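Pinoresinol-lariciresinol reductase (PDB 1QYD) catalyses the NADPH-dependent, enantioselective reduction of pinoresinol to lariciresinol and of lariciresinol to secoisolariciresinol in lignan biosynthesis. Local coordinates at residues S5-V10 / K206-P211; T31-R36 / Q47-F52. All coordinates share one frame; numbering follows the deposited sequence.

From the N terminus, the chain first enters strand 7-10, an inner strand of the parallel sheet, flanked by strands 31-34 and 79-82. It then passes through helix 17-26 into the neighbouring strand 31-34. Contact 2 closes a short loop here, with ten residues between its segments, by packing helix 43-53 on that strand. Contact 1 closes a much longer loop. The chain runs on through 195 residues before 206-211 returns to 5-10. Contact 2 is therefore nested inside contact 1. Their centres lie about 17 Å apart, but the two strands are adjacent, and probable backbone hydrogen bonds join Val7 O to Tyr32 N and Tyr32 O to Ile9 N.

Contact 1 (S5-V10 / K206-P211); sequences SRVLIV and KSIDDP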
ATOM      1  N   SER A   5      -8.038  24.208 -25.535  1.00 32.04           N
ATOM      2  CA  SER A   5      -8.020  24.108 -24.085  1.00 26.01           C
ATOM      3  C   SER A   5      -6.639  23.571 -23.818  1.00 24.81           C
ATOM      4  O   SER A   5      -6.017  22.989 -24.706  1.00 29.76           O
ATOM      5  CB  SER A   5      -9.019  23.115 -23.548  1.00 26.28           C
ATOM      6  OG  SER A   5     -10.233  23.253 -24.263  1.00 31.76           O
ATOM      7  N   ARG A   6      -6.103  23.735 -22.619  1.00 20.80           N
ATOM      8  CA  ARG A   6      -4.748  23.304 -22.416  1.00 16.48           C
ATOM      9  C   ARG A   6      -4.683  22.164 -21.447  1.00 15.28           C
ATOM     10  O   ARG A   6      -5.021  22.282 -20.268  1.00 10.92           O
ATOM     11  CB  ARG A   6      -3.949  24.499 -21.948  1.00 25.47           C
ATOM     12  CG  ARG A   6      -3.736  25.479 -23.094  1.00 29.97           C
ATOM     13  CD  ARG A   6      -2.903  26.667 -22.687  1.00 36.38           C
ATOM     14  NE  ARG A   6      -2.525  27.436 -23.857  1.00 44.93           N
ATOM     15  CZ  ARG A   6      -1.774  28.540 -23.771  1.00 53.18           C
ATOM     16  NH1 ARG A   6      -1.340  28.992 -22.582  1.00 54.17           N
ATOM     17  NH2 ARG A   6      -1.418  29.175 -24.899  1.00 52.89           N
ATOM     18  N   VAL A   7      -4.263  21.013 -21.990  1.00 15.18           N
ATOM     19  CA  VAL A   7      -4.307  19.848 -21.134  1.00 16.56           C
ATOM     20  C   VAL A   7      -2.940  19.365 -20.770  1.00 15.52           C
ATOM     21  O   VAL A   7      -1.968  19.448 -21.508  1.00 22.21           O
ATOM     22  CB  VAL A   7      -5.169  18.680 -21.783  1.00 12.21           C
ATOM     23  CG1 VAL A   7      -6.407  19.294 -22.468  1.00  7.44           C
ATOM     24  CG2 VAL A   7      -4.375  17.869 -22.782  1.00 18.82           C
ATOM     25  N   LEU A   8      -2.898  18.930 -19.532  1.00 17.18           N
ATOM     26  CA  LEU A   8      -1.686  18.395 -18.972  1.00 15.47           C
ATOM     27  C   LEU A   8      -2.021  16.954 -18.649  1.00 15.04           C
ATOM     28  O   LEU A   8      -2.964  16.715 -17.891  1.00 14.06           O
ATOM     29  CB  LEU A   8      -1.321  19.164 -17.708  1.00 10.28           C
ATOM     30  CG  LEU A   8      -0.079  18.757 -16.912  1.00 15.37           C
ATOM     31  CD1 LEU A   8       1.164  18.702 -17.791  1.00 17.14           C
ATOM     32  CD2 LEU A   8       0.201  19.820 -15.870  1.00 18.61           C
ATOM     33  N   ILE A   9      -1.297  16.005 -19.263  1.00  9.78           N
ATOM     34  CA  ILE A   9      -1.494  14.625 -18.897  1.00 11.10           C
ATOM     35  C   ILE A   9      -0.259  14.149 -18.187  1.00 11.27           C
ATOM     36  O   ILE A   9       0.887  14.256 -18.615  1.00 19.88           O
ATOM     37  CB  ILE A   9      -1.767  13.740 -20.125  1.00 14.34           C
ATOM     38  CG1 ILE A   9      -2.915  14.324 -20.910  1.00 11.00           C
ATOM     39  CG2 ILE A   9      -2.260  12.344 -19.690  1.00 14.61           C
ATOM     40  CD1 ILE A   9      -2.709  14.232 -22.393  1.00 12.17           C
ATOM     41  N   VAL A  10      -0.580  13.671 -17.009  1.00  6.31           N
ATOM     42  CA  VAL A  10       0.388  13.118 -16.111  1.00  3.69           C
ATOM     43  C   VAL A  10      -0.037  11.654 -16.059  1.00  6.47           C
ATOM     44  O   VAL A  10      -1.221  11.368 -16.067  1.00  9.33           O
ATOM     45  CB  VAL A  10       0.255  13.995 -14.824  1.00  4.14           C
ATOM     46  CG1 VAL A  10      -1.158  14.466 -14.503  1.00  2.00           C
ATOM     47  CG2 VAL A  10       0.780  13.160 -13.696  1.00  8.68           C
ATOM     48  N   LYS A 206     -13.660  14.902 -24.744  1.00 15.55           N
ATOM     49  CA  LYS A 206     -14.945  15.561 -24.980  1.00 15.16           C
ATOM     50  C   LYS A 206     -15.703  15.948 -23.683  1.00 13.42           C
ATOM     51  O   LYS A 206     -16.581  16.805 -23.724  1.00  8.41           O
ATOM     52  CB  LYS A 206     -15.823  14.649 -25.837  1.00 16.63           C
ATOM     53  CG  LYS A 206     -15.207  14.421 -27.214  1.00 12.31           C
ATOM     54  CD  LYS A 206     -16.292  14.139 -28.227  1.00  5.00           C
ATOM     55  CE  LYS A 206     -15.633  14.253 -29.571  1.00  2.00           C
ATOM     56  NZ  LYS A 206     -16.567  14.706 -30.559  1.00  2.00           N
ATOM     57  N   SER A 207     -15.425  15.342 -22.513  1.00  9.97           N
ATOM     58  CA  SER A 207     -16.011  15.755 -21.260  1.00  9.09           C
ATOM     59  C   SER A 207     -15.404  17.073 -20.775  1.00 18.92           C
ATOM     60  O   SER A 207     -16.115  17.958 -20.314  1.00 22.34           O
ATOM     61  CB  SER A 207     -15.780  14.710 -20.187  1.00  2.00           C
ATOM     62  OG  SER A 207     -14.415  14.382 -19.965  1.00  2.00           O
ATOM     63  N   ILE A 208     -14.076  17.122 -20.940  1.00 23.34           N
ATOM     64  CA  ILE A 208     -13.087  18.098 -20.526  1.00 23.41           C
ATOM     65  C   ILE A 208     -13.527  19.508 -20.248  1.00 25.06           C
ATOM     66  O   ILE A 208     -13.286  20.035 -19.163  1.00 27.47           O
ATOM     67  CB  ILE A 208     -11.978  18.002 -21.611  1.00 25.38           C
ATOM     68  CG1 ILE A 208     -10.965  17.045 -21.054  1.00 24.65           C
ATOM     69  CG2 ILE A 208     -11.264  19.290 -21.948  1.00 25.15           C
ATOM     70  CD1 ILE A 208      -9.648  17.003 -21.873  1.00 34.25           C
ATOM     71  N   ASP A 209     -14.177  20.097 -21.246  1.00 27.78           N
ATOM     72  CA  ASP A 209     -14.662  21.463 -21.167  1.00 21.84           C
ATOM     73  C   ASP A 209     -16.180  21.561 -21.009  1.00 25.25           C
ATOM     74  O   ASP A 209     -16.698  22.677 -20.978  1.00 30.81           O
ATOM     75  CB  ASP A 209     -14.256  22.227 -22.434  1.00 21.28           C
ATOM     76  CG  ASP A 209     -12.797  22.126 -22.857  1.00 19.94           C
ATOM     77  OD1 ASP A 209     -11.908  22.296 -22.028  1.00 23.54           O
ATOM     78  OD2 ASP A 209     -12.544  21.880 -24.028  1.00 16.94           O
ATOM     79  N   ASP A 210     -16.944  20.459 -20.895  1.00 27.79           N
ATOM     80  CA  ASP A 210     -18.393  20.502 -20.872  1.00 26.36           C
ATOM     81  C   ASP A 210     -19.010  20.943 -19.547  1.00 28.05           C
ATOM     82  O   ASP A 210     -18.652  20.423 -18.491  1.00 28.66           O
ATOM     83  CB  ASP A 210     -18.910  19.129 -21.256  1.00 25.72           C
ATOM     84  CG  ASP A 210     -20.066  19.284 -22.224  1.00 27.85           C
ATOM     85  OD1 ASP A 210     -21.200  19.089 -21.802  1.00 22.34           O
ATOM     86  OD2 ASP A 210     -19.830  19.622 -23.388  1.00 32.94           O
ATOM     87  N   PRO A 211     -19.930  21.919 -19.540  1.00 27.72           N
ATOM     88  CA  PRO A 211     -20.655  22.373 -18.358  1.00 28.35           C
ATOM     89  C   PRO A 211     -21.437  21.307 -17.626  1.00 28.80           C
ATOM     90  O   PRO A 211     -21.553  21.319 -16.401  1.00 32.61           O
ATOM     91  CB  PRO A 211     -21.541  23.493 -18.859  1.00 27.26           C
ATOM     92  CG  PRO A 211     -21.637  23.229 -20.338  1.00 31.99           C
ATOM     93  CD  PRO A 211     -20.217  22.803 -20.661  1.00 29.95           C
TER
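The backbones of Ser5 and Asp209 stay well apart, with 7.7 Å between their CA atoms, so side chains bridge the gap. Ser5 leads into strand 7-10, an inner strand of the Rossmann-type parallel sheet. Asp209 sits in a type I beta turn from Ser207 to Asp210, closed by a backbone hydrogen bond from Asp210 N to Ser207 O. The contact thus ties the turn after helix 197-207 to the first strand of the NADP-binding Rossmann-type fold.

The polar link is short. Ser5 OG donates to Asp209 OD2 at 2.7 Å. It arrives on the syn side of this oxygen, tilted 31° out of the carboxylate plane. The serine OG lies anti to its own carbonyl carbon (chi1 -42°), which turns it to the carboxylate. Lys3 NZ forms a salt bridge with the same OD2, so one oxygen serves two donors. That positive charge is likely to favour the ionised acid. An asparagine in place of Asp209 would probably leave Lys3 without its carboxylate mate and weaken the grip on Ser5.

Deeper in, the contact is apolar. Ile208 also reaches Val79 and Ile81 of strand 79-82, so it covers two adjacent strands. The Val7 and Ile208 side chains cross at about a right angle, with Val7 CG1 4.0 Å from Ile208 CD1.

Contact 2 (T31-R36 / Q47-F52); sequences TYVLFR and QMLLYF
Leu49 of helix 43-53 packs on Val33 and Phe35 inside a beta-alpha-beta unit made of strand 31-34, this helix and strand 58-60. Both methyl branches of the leucine take part. Its CD2 branch meets the valine, with Leu49 CD2 3.9 Å from Val33 CG1, and also touches the ring at Phe35 CD2. Its CD1 branch lies over one face of the Phe35 ring. This is a CH-pi contact: Leu49 CD1 is 3.9 Å from the centroid of the Phe35 ring and 14° off the ring normal. The methyl is slightly displaced toward the rim, and its closest ring atom is Phe35 CG, 3.8 Å from Leu49 CD1.

The crossover belongs to the Rossmann-type fold, in which the helix covers one side of the parallel sheet. Leu49 also touches Leu59 of strand 58-60, and Phe35 does the same, so the packing spans both strands of the unit. Val33 also meets Val21 of helix 17-26.

Phe35 holds CG between its backbone N and carbonyl carbon (chi1 73°), which turns the ring to the helix. Val33 O lies at the edge of that ring, in its plane. The cofactor site is close by. Arg36 follows directly, and it and Lys45 are inferred to bind NADP. Leu49 touches Thr13, inferred to belong to the same site, and Arg36 NH2 makes a weak hydrogen bond to Gly11 O.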
ATOM      1  N   THR A  31      -1.545  19.898 -26.139  1.00 26.56           N
ATOM      2  CA  THR A  31      -1.226  18.911 -25.135  1.00 20.16           C
ATOM      3  C   THR A  31       0.214  18.904 -24.721  1.00 14.74           C
ATOM      4  O   THR A  31       1.130  19.006 -25.520  1.00 16.96           O
ATOM      5  CB  THR A  31      -1.658  17.558 -25.664  1.00 20.21           C
ATOM      6  OG1 THR A  31      -3.052  17.702 -25.830  1.00 21.13           O
ATOM      7  CG2 THR A  31      -1.444  16.391 -24.743  1.00 20.26           C
ATOM      8  N   TYR A  32       0.275  18.837 -23.400  1.00 11.14           N
ATOM      9  CA  TYR A  32       1.445  18.810 -22.567  1.00  9.57           C
ATOM     10  C   TYR A  32       1.429  17.471 -21.857  1.00  7.92           C
ATOM     11  O   TYR A  32       0.395  17.057 -21.338  1.00  7.84           O
ATOM     12  CB  TYR A  32       1.406  19.862 -21.475  1.00 12.59           C
ATOM     13  CG  TYR A  32       1.425  21.341 -21.815  1.00 19.49           C
ATOM     14  CD1 TYR A  32       0.454  21.959 -22.613  1.00 23.98           C
ATOM     15  CD2 TYR A  32       2.429  22.102 -21.234  1.00 19.43           C
ATOM     16  CE1 TYR A  32       0.488  23.351 -22.816  1.00 30.78           C
ATOM     17  CE2 TYR A  32       2.483  23.480 -21.423  1.00 30.33           C
ATOM     18  CZ  TYR A  32       1.512  24.115 -22.212  1.00 35.59           C
ATOM     19  OH  TYR A  32       1.583  25.505 -22.348  1.00 22.66           O
ATOM     20  N   VAL A  33       2.586  16.817 -21.750  1.00  8.24           N
ATOM     21  CA  VAL A  33       2.677  15.554 -21.050  1.00 11.63           C
ATOM     22  C   VAL A  33       3.769  15.603 -20.021  1.00 12.22           C
ATOM     23  O   VAL A  33       4.970  15.514 -20.307  1.00 13.04           O
ATOM     24  CB  VAL A  33       2.966  14.314 -22.004  1.00  8.71           C
ATOM     25  CG1 VAL A  33       3.291  13.027 -21.272  1.00  2.00           C
ATOM     26  CG2 VAL A  33       1.677  13.944 -22.689  1.00  8.95           C
ATOM     27  N   LEU A  34       3.297  15.632 -18.780  1.00 15.61           N
ATOM     28  CA  LEU A  34       4.228  15.534 -17.683  1.00 17.46           C
ATOM     29  C   LEU A  34       4.656  14.095 -17.571  1.00 19.90           C
ATOM     30  O   LEU A  34       3.857  13.148 -17.585  1.00 22.30           O
ATOM     31  CB  LEU A  34       3.597  15.952 -16.370  1.00 16.40           C
ATOM     32  CG  LEU A  34       4.523  16.304 -15.208  1.00 15.33           C
ATOM     33  CD1 LEU A  34       3.829  17.432 -14.495  1.00 15.80           C
ATOM     34  CD2 LEU A  34       4.832  15.136 -14.278  1.00  4.78           C
ATOM     35  N   PHE A  35       5.983  14.028 -17.561  1.00 20.95           N
ATOM     36  CA  PHE A  35       6.632  12.783 -17.271  1.00 23.62           C
ATOM     37  C   PHE A  35       7.722  12.949 -16.242  1.00 25.05           C
ATOM     38  O   PHE A  35       8.497  13.901 -16.183  1.00 26.71           O
ATOM     39  CB  PHE A  35       7.209  12.179 -18.532  1.00 26.65           C
ATOM     40  CG  PHE A  35       8.437  12.832 -19.124  1.00 24.60           C
ATOM     41  CD1 PHE A  35       9.708  12.337 -18.793  1.00 26.60           C
ATOM     42  CD2 PHE A  35       8.296  13.868 -20.038  1.00 28.49           C
ATOM     43  CE1 PHE A  35      10.848  12.877 -19.382  1.00 22.95           C
ATOM     44  CE2 PHE A  35       9.449  14.398 -20.623  1.00 34.07           C
ATOM     45  CZ  PHE A  35      10.717  13.907 -20.299  1.00 29.91           C
ATOM     46  N   ARG A  36       7.742  11.872 -15.488  1.00 25.43           N
ATOM     47  CA  ARG A  36       8.576  11.591 -14.345  1.00 31.67           C
ATOM     48  C   ARG A  36      10.072  11.573 -14.687  1.00 34.90           C
ATOM     49  O   ARG A  36      10.475  11.991 -15.767  1.00 36.41           O
ATOM     50  CB  ARG A  36       8.117  10.229 -13.777  1.00 41.33           C
ATOM     51  CG  ARG A  36       6.665   9.663 -13.975  1.00 51.50           C
ATOM     52  CD  ARG A  36       6.211   9.305 -15.427  1.00 53.78           C
ATOM     53  NE  ARG A  36       5.103   8.351 -15.530  1.00 52.70           N
ATOM     54  CZ  ARG A  36       4.220   8.315 -16.548  1.00 50.29           C
ATOM     55  NH1 ARG A  36       4.268   9.176 -17.567  1.00 46.27           N
ATOM     56  NH2 ARG A  36       3.302   7.342 -16.582  1.00 50.71           N
ATOM     57  N   GLN A  47      10.647   6.855 -26.234  1.00 13.03           N
ATOM     58  CA  GLN A  47      10.380   6.946 -27.677  1.00  7.88           C
ATOM     59  C   GLN A  47       8.951   7.235 -28.018  1.00  2.00           C
ATOM     60  O   GLN A  47       8.650   7.643 -29.134  1.00  2.00           O
ATOM     61  CB  GLN A  47      10.803   5.645 -28.388  1.00 14.95           C
ATOM     62  CG  GLN A  47      12.315   5.461 -28.617  1.00 24.52           C
ATOM     63  CD  GLN A  47      12.806   4.052 -28.952  1.00 30.17           C
ATOM     64  OE1 GLN A  47      13.823   3.872 -29.632  1.00 33.30           O
ATOM     65  NE2 GLN A  47      12.138   3.006 -28.454  1.00 36.76           N
ATOM     66  N   MET A  48       8.111   7.005 -27.006  1.00  3.89           N
ATOM     67  CA  MET A  48       6.685   7.257 -27.060  1.00  4.15           C
ATOM     68  C   MET A  48       6.566   8.709 -26.731  1.00  7.20           C
ATOM     69  O   MET A  48       5.853   9.415 -27.423  1.00 14.85           O
ATOM     70  CB  MET A  48       5.965   6.440 -26.023  1.00 11.29           C
ATOM     71  CG  MET A  48       4.443   6.460 -26.098  1.00 15.91           C
ATOM     72  SD  MET A  48       3.752   6.227 -27.765  1.00 31.01           S
ATOM     73  CE  MET A  48       3.256   4.517 -27.768  1.00 25.35           C
ATOM     74  N   LEU A  49       7.220   9.207 -25.686  1.00  8.01           N
ATOM     75  CA  LEU A  49       7.252  10.644 -25.440  1.00  5.93           C
ATOM     76  C   LEU A  49       7.753  11.400 -26.668  1.00  7.11           C
ATOM     77  O   LEU A  49       7.086  12.318 -27.148  1.00  3.23           O
ATOM     78  CB  LEU A  49       8.152  10.901 -24.277  1.00  7.10           C
ATOM     79  CG  LEU A  49       7.623  10.431 -22.969  1.00  2.00           C
ATOM     80  CD1 LEU A  49       8.742  10.344 -21.986  1.00  2.58           C
ATOM     81  CD2 LEU A  49       6.549  11.357 -22.510  1.00  2.00           C
ATOM     82  N   LEU A  50       8.887  10.972 -27.239  1.00  5.86           N
ATOM     83  CA  LEU A  50       9.339  11.526 -28.515  1.00  8.71           C
ATOM     84  C   LEU A  50       8.319  11.447 -29.644  1.00  8.57           C
ATOM     85  O   LEU A  50       8.155  12.359 -30.462  1.00  3.02           O
ATOM     86  CB  LEU A  50      10.605  10.804 -28.918  1.00  9.81           C
ATOM     87  CG  LEU A  50      11.971  11.393 -28.584  1.00  5.93           C
ATOM     88  CD1 LEU A  50      12.034  12.173 -27.261  1.00  4.28           C
ATOM     89  CD2 LEU A  50      12.885  10.202 -28.637  1.00  2.00           C
ATOM     90  N   TYR A  51       7.610  10.308 -29.642  1.00 16.52           N
ATOM     91  CA  TYR A  51       6.510  10.096 -30.570  1.00 16.51           C
ATOM     92  C   TYR A  51       5.411  11.093 -30.262  1.00 12.24           C
ATOM     93  O   TYR A  51       4.951  11.747 -31.184  1.00 15.50           O
ATOM     94  CB  TYR A  51       5.896   8.670 -30.488  1.00 16.28           C
ATOM     95  CG  TYR A  51       4.765   8.585 -31.498  1.00 16.03           C
ATOM     96  CD1 TYR A  51       5.001   8.943 -32.844  1.00 14.46           C
ATOM     97  CD2 TYR A  51       3.472   8.302 -31.051  1.00 17.66           C
ATOM     98  CE1 TYR A  51       3.938   9.050 -33.743  1.00 19.32           C
ATOM     99  CE2 TYR A  51       2.402   8.402 -31.950  1.00 24.12           C
ATOM    100  CZ  TYR A  51       2.639   8.784 -33.285  1.00 27.18           C
ATOM    101  OH  TYR A  51       1.565   8.961 -34.145  1.00 33.21           O
ATOM    102  N   PHE A  52       4.991  11.219 -29.003  1.00 12.30           N
ATOM    103  CA  PHE A  52       4.017  12.203 -28.587  1.00 12.74           C
ATOM    104  C   PHE A  52       4.491  13.583 -29.021  1.00 16.67           C
ATOM    105  O   PHE A  52       3.742  14.307 -29.667  1.00 24.85           O
ATOM    106  CB  PHE A  52       3.863  12.162 -27.083  1.00  7.30           C
ATOM    107  CG  PHE A  52       3.111  10.977 -26.518  1.00  2.00           C
ATOM    108  CD1 PHE A  52       3.439  10.532 -25.247  1.00  3.68           C
ATOM    109  CD2 PHE A  52       2.050  10.387 -27.210  1.00  7.40           C
ATOM    110  CE1 PHE A  52       2.706   9.512 -24.652  1.00  4.25           C
ATOM    111  CE2 PHE A  52       1.308   9.355 -26.620  1.00  2.00           C
ATOM    112  CZ  PHE A  52       1.640   8.927 -25.336  1.00  2.98           C
TER